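Local coordinates for protein aminomethyltransferase (Bartonella henselae, PDB 3GIR) that belongs to the aminomethyltransferase family, whose members pair a large N-terminal domain with a smaller C-terminal barrel domain, at residues 34-39 against 78-83; 43-48 against 59-64. One frame throughout, in Å; residues are numbered along the deposited sequence.

Contact 1 of 2, residues 34-39 against 78-83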
# COMPACT_ATOMS: atom_id res chain seq x y z
N LYS A 34 11.01 0.06 16.92
CA LYS A 34 11.11 -1.37 16.67
C LYS A 34 12.22 -1.67 15.70
O LYS A 34 12.52 -0.88 14.80
CB LYS A 34 9.79 -1.89 16.14
CG LYS A 34 8.60 -1.81 17.20
CD LYS A 34 7.26 -2.02 16.45
CE LYS A 34 6.05 -1.90 17.32
NZ LYS A 34 4.84 -1.78 16.44
N THR A 35 12.82 -2.84 15.87
CA THR A 35 13.97 -3.24 15.07
C THR A 35 13.56 -4.34 14.04
O THR A 35 13.01 -5.36 14.40
CB THR A 35 15.06 -3.76 15.97
OG1 THR A 35 15.47 -2.66 16.82
CG2 THR A 35 16.25 -4.25 15.22
N LEU A 36 13.95 -4.15 12.80
CA LEU A 36 13.76 -5.17 11.75
C LEU A 36 14.57 -6.39 12.05
O LEU A 36 15.75 -6.32 12.43
CB LEU A 36 14.24 -4.64 10.41
CG LEU A 36 13.37 -3.54 9.81
CD1 LEU A 36 14.13 -2.85 8.64
CD2 LEU A 36 11.96 -4.04 9.37
N PRO A 37 13.94 -7.55 11.89
CA PRO A 37 14.77 -8.78 11.98
C PRO A 37 16.05 -8.80 11.19
O PRO A 37 17.08 -9.29 11.67
CB PRO A 37 13.78 -9.85 11.46
CG PRO A 37 12.44 -9.36 11.84
CD PRO A 37 12.53 -7.85 11.62
N LEU A 38 16.05 -8.25 9.96
CA LEU A 38 17.22 -8.19 9.10
C LEU A 38 18.04 -6.87 9.22
O LEU A 38 18.81 -6.54 8.34
CB LEU A 38 16.79 -8.39 7.67
CG LEU A 38 16.08 -9.71 7.39
CD1 LEU A 38 15.73 -9.77 5.89
CD2 LEU A 38 16.96 -10.94 7.82
N TYR A 39 17.89 -6.17 10.36
CA TYR A 39 18.60 -4.91 10.59
C TYR A 39 20.07 -5.00 10.25
O TYR A 39 20.61 -4.14 9.57
CB TYR A 39 18.44 -4.44 12.04
CG TYR A 39 19.33 -3.26 12.37
CD1 TYR A 39 18.96 -1.99 12.02
CD2 TYR A 39 20.58 -3.45 12.97
CE1 TYR A 39 19.74 -0.86 12.32
CE2 TYR A 39 21.41 -2.32 13.25
CZ TYR A 39 20.95 -1.04 12.91
OH TYR A 39 21.71 0.06 13.15
N LEU A 78 14.77 -4.96 -4.19
CA LEU A 78 14.44 -5.75 -3.01
C LEU A 78 14.15 -4.78 -1.86
O LEU A 78 14.95 -3.90 -1.51
CB LEU A 78 15.62 -6.68 -2.61
CG LEU A 78 15.29 -7.69 -1.50
CD1 LEU A 78 14.18 -8.72 -1.91
CD2 LEU A 78 16.66 -8.40 -1.08
N PHE A 79 12.98 -4.93 -1.27
CA PHE A 79 12.49 -4.07 -0.21
C PHE A 79 12.21 -4.92 1.03
O PHE A 79 11.47 -5.89 0.96
CB PHE A 79 11.16 -3.38 -0.59
CG PHE A 79 11.17 -2.59 -1.87
CD1 PHE A 79 11.05 -1.21 -1.84
CD2 PHE A 79 11.24 -3.24 -3.10
CE1 PHE A 79 11.03 -0.47 -3.03
CE2 PHE A 79 11.26 -2.48 -4.25
CZ PHE A 79 11.17 -1.11 -4.21
N ASP A 80 12.80 -4.52 2.16
CA ASP A 80 12.46 -5.14 3.41
C ASP A 80 11.24 -4.43 3.99
O ASP A 80 11.31 -3.28 4.46
CB ASP A 80 13.63 -5.09 4.41
CG ASP A 80 13.35 -5.89 5.65
OD1 ASP A 80 12.17 -6.33 5.86
OD2 ASP A 80 14.29 -6.05 6.48
N ILE A 81 10.09 -5.11 3.96
CA ILE A 81 8.83 -4.60 4.41
C ILE A 81 8.30 -5.43 5.60
O ILE A 81 7.11 -5.60 5.81
CB ILE A 81 7.80 -4.42 3.24
CG1 ILE A 81 7.61 -5.71 2.51
CG2 ILE A 81 8.32 -3.31 2.29
CD1 ILE A 81 6.42 -5.59 1.50
N SER A 82 9.24 -5.85 6.46
CA SER A 82 8.96 -6.70 7.60
C SER A 82 8.25 -5.94 8.70
O SER A 82 7.90 -6.54 9.71
CB SER A 82 10.24 -7.33 8.17
OG SER A 82 10.84 -8.18 7.20
N HIS A 83 8.07 -4.63 8.55
CA HIS A 83 7.29 -3.79 9.44
C HIS A 83 5.80 -3.99 9.22
O HIS A 83 4.99 -3.71 10.11
CB HIS A 83 7.73 -2.32 9.32
CG HIS A 83 7.50 -1.71 7.99
ND1 HIS A 83 7.71 -2.40 6.81
CD2 HIS A 83 7.01 -0.50 7.61
CE1 HIS A 83 7.42 -1.63 5.77
NE2 HIS A 83 6.97 -0.47 6.23
O HOH W 1 13.57 -7.60 8.55
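The Asx turn at the end of strand 76-80, made by D80 and S82, is where L36 and L38 settle from the loop leading into helix 39-44. Within the turn, D80 OD1 takes the backbone N of S82 at 3.0 Å, nearly along its own C-O axis although the N-H is bent to 143°. The same oxygen accepts from S82 OG at 2.6 Å, through the lone pair on the side of OD2. With CG anti to the backbone N (chi1 -173°), OD2 comes up against L36 and L38 while these two bonds hold OD1.

D80 OD2 works across the gap. A water donates to it at 2.7 Å and in turn accepts from L38 N at 2.9 Å, so one water bridges the backbone N of L38 to the D80 carboxylate. H42, in the first turn of helix 39-44, bonds the same oxygen through NE2.

Carbon packs round that oxygen too. L38 brings CB to 3.6 Å from D80 OD2, and L36 splits its two methyls: CD1 lies against D80 OD2, whereas CD2 packs on S82 CB at 3.9 Å and borders H83 N. P37 touches S82 CB more loosely through CD. M57 and P58 of strand 55-60 also pack on L36, and S82 OG is bonded to L174 N of strand 173-178.

In 34-39 the backbone folds as a type I turn from L36 to Y39, closed by Y39 N to L36 O at 3.0 Å, with L38 at the N-cap position. The result is a buried junction between a helix-entry turn and a strand-ending Asx turn, joined by a water on the D80 carboxylate and by leucine packing; the Asx-turn side belongs to the family's folate-binding domain.

Contact 2 of 2, residues 43-48 against 59-64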
# COMPACT_ATOMS: atom_id res chain seq x y z
N GLU A 43 22.44 -2.58 7.93
CA GLU A 43 23.62 -1.91 8.47
C GLU A 43 24.83 -2.24 7.58
O GLU A 43 25.58 -1.32 7.13
CB GLU A 43 23.79 -2.31 9.93
CG GLU A 43 24.33 -1.25 10.83
CD GLU A 43 25.87 -1.13 10.76
OE1 GLU A 43 26.53 -2.17 10.48
OE2 GLU A 43 26.43 0.01 10.98
N LYS A 44 25.05 -3.53 7.26
CA LYS A 44 26.15 -3.94 6.35
C LYS A 44 26.10 -3.32 4.94
O LYS A 44 27.11 -3.06 4.31
CB LYS A 44 26.23 -5.50 6.21
N ALA A 45 24.89 -3.11 4.42
CA ALA A 45 24.63 -2.47 3.15
C ALA A 45 24.79 -0.93 3.19
O ALA A 45 24.63 -0.26 2.17
CB ALA A 45 23.24 -2.81 2.71
N GLY A 46 25.09 -0.40 4.35
CA GLY A 46 25.31 1.04 4.47
C GLY A 46 24.03 1.85 4.47
O GLY A 46 24.08 3.05 4.12
N ALA A 47 22.93 1.25 4.91
CA ALA A 47 21.67 2.00 5.02
C ALA A 47 21.81 3.22 5.94
O ALA A 47 22.57 3.22 6.97
CB ALA A 47 20.57 1.11 5.55
N LYS A 48 21.06 4.25 5.57
CA LYS A 48 20.76 5.38 6.44
C LYS A 48 19.35 5.21 6.94
O LYS A 48 18.44 4.97 6.16
CB LYS A 48 20.90 6.71 5.68
CG LYS A 48 22.30 7.00 5.13
CD LYS A 48 22.71 6.32 3.86
CE LYS A 48 24.20 6.44 3.46
NZ LYS A 48 25.10 5.56 4.31
N LEU A 59 15.97 4.23 5.12
CA LEU A 59 15.39 5.24 4.19
C LEU A 59 16.06 5.26 2.83
O LEU A 59 15.40 5.50 1.80
CB LEU A 59 15.49 6.66 4.78
CG LEU A 59 14.85 6.79 6.17
CD1 LEU A 59 14.92 8.30 6.63
CD2 LEU A 59 13.40 6.24 6.28
N THR A 60 17.37 5.03 2.82
CA THR A 60 18.14 5.00 1.60
C THR A 60 19.43 4.24 1.85
O THR A 60 19.75 3.95 3.01
CB THR A 60 18.38 6.42 1.05
OG1 THR A 60 19.03 6.37 -0.23
CG2 THR A 60 19.18 7.27 2.01
N TYR A 61 20.03 3.82 0.74
CA TYR A 61 21.29 3.09 0.73
C TYR A 61 22.31 3.93 -0.03
O TYR A 61 22.00 5.00 -0.59
CB TYR A 61 21.06 1.75 0.11
CG TYR A 61 20.16 0.85 0.91
CD1 TYR A 61 20.66 -0.09 1.81
CD2 TYR A 61 18.80 0.92 0.74
CE1 TYR A 61 19.82 -0.95 2.48
CE2 TYR A 61 17.94 0.08 1.42
CZ TYR A 61 18.45 -0.88 2.26
OH TYR A 61 17.55 -1.70 2.94
N PRO A 62 23.56 3.48 -0.05
CA PRO A 62 24.54 4.28 -0.82
C PRO A 62 24.19 4.48 -2.29
O PRO A 62 24.51 5.57 -2.84
CB PRO A 62 25.86 3.51 -0.59
CG PRO A 62 25.62 2.87 0.73
CD PRO A 62 24.18 2.38 0.69
N LEU A 63 23.44 3.57 -2.89
CA LEU A 63 23.00 3.76 -4.27
C LEU A 63 22.18 5.08 -4.42
O LEU A 63 22.41 5.86 -5.36
CB LEU A 63 22.17 2.58 -4.74
CG LEU A 63 21.64 2.57 -6.15
CD1 LEU A 63 22.81 2.79 -7.16
CD2 LEU A 63 20.82 1.29 -6.43
N GLY A 64 21.30 5.33 -3.46
CA GLY A 64 20.65 6.62 -3.30
C GLY A 64 19.23 6.62 -3.81
O GLY A 64 18.84 5.81 -4.69
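T60 O is met by two successive residues, A47 and K48: K48 N gives it a nearly straight hydrogen bond (2.9 Å, 168°), and the CA-H of A47 adds a weaker contact. K48 O answers by accepting L59 N at 2.8 Å, so L59 and T60 both face K48, a classic beta bulge in an antiparallel pair.

K48 CB and CD run obliquely across T60 CG2, each at 4.1 Å in one of the two conformers of T60. The lysine then curls back on its own segment. Bends at chi2 and chi4 bring K48 NZ to G46 O at 2.7 Å, 22° off the carbonyl plane.

Before that, the helix ends in a Schellman motif at G46, whose N bonds back to E43 O. Just there the Y61 ring comes in: A45 CB sits at its edge, near the ring plane, 3.9 Å from Y61 CD1, while A47 CB approaches Y61 CE1 obliquely. P62 tucks its CD close against A45 O, with G46 O also nearby.

Outside, E68 of helix 65-74 receives Y61 N and G64 N and bonds T60 OG1, W245 of strand 243-245 meets the Y61 ring with nearly parallel planes, and L59 is backbone-bonded to A249 of helix 248-257.

Overall arrangement
The centres of contacts 1 and 2 lie about 13 Å apart, on the same side of the chain's centre, with contact 1 the more buried and contact 2 at the surface. Along the chain, contact 2 is nested inside the loop that contact 1 closes: strand 34-35 leads into helix 39-44, the hairpin of strands 48-52 and 55-60 follows, and helix 65-74 returns the chain to strand 76-80. Both contacts reach the small sheet in which 55-60 lies between 34-35 and 48-52. Contact 2 pairs the start of 48-52 with the end of 55-60 and packs the exit of helix 39-44 on Y61 and P62; contact 1 sets this unit against the end of 76-80 in the six-stranded sheet.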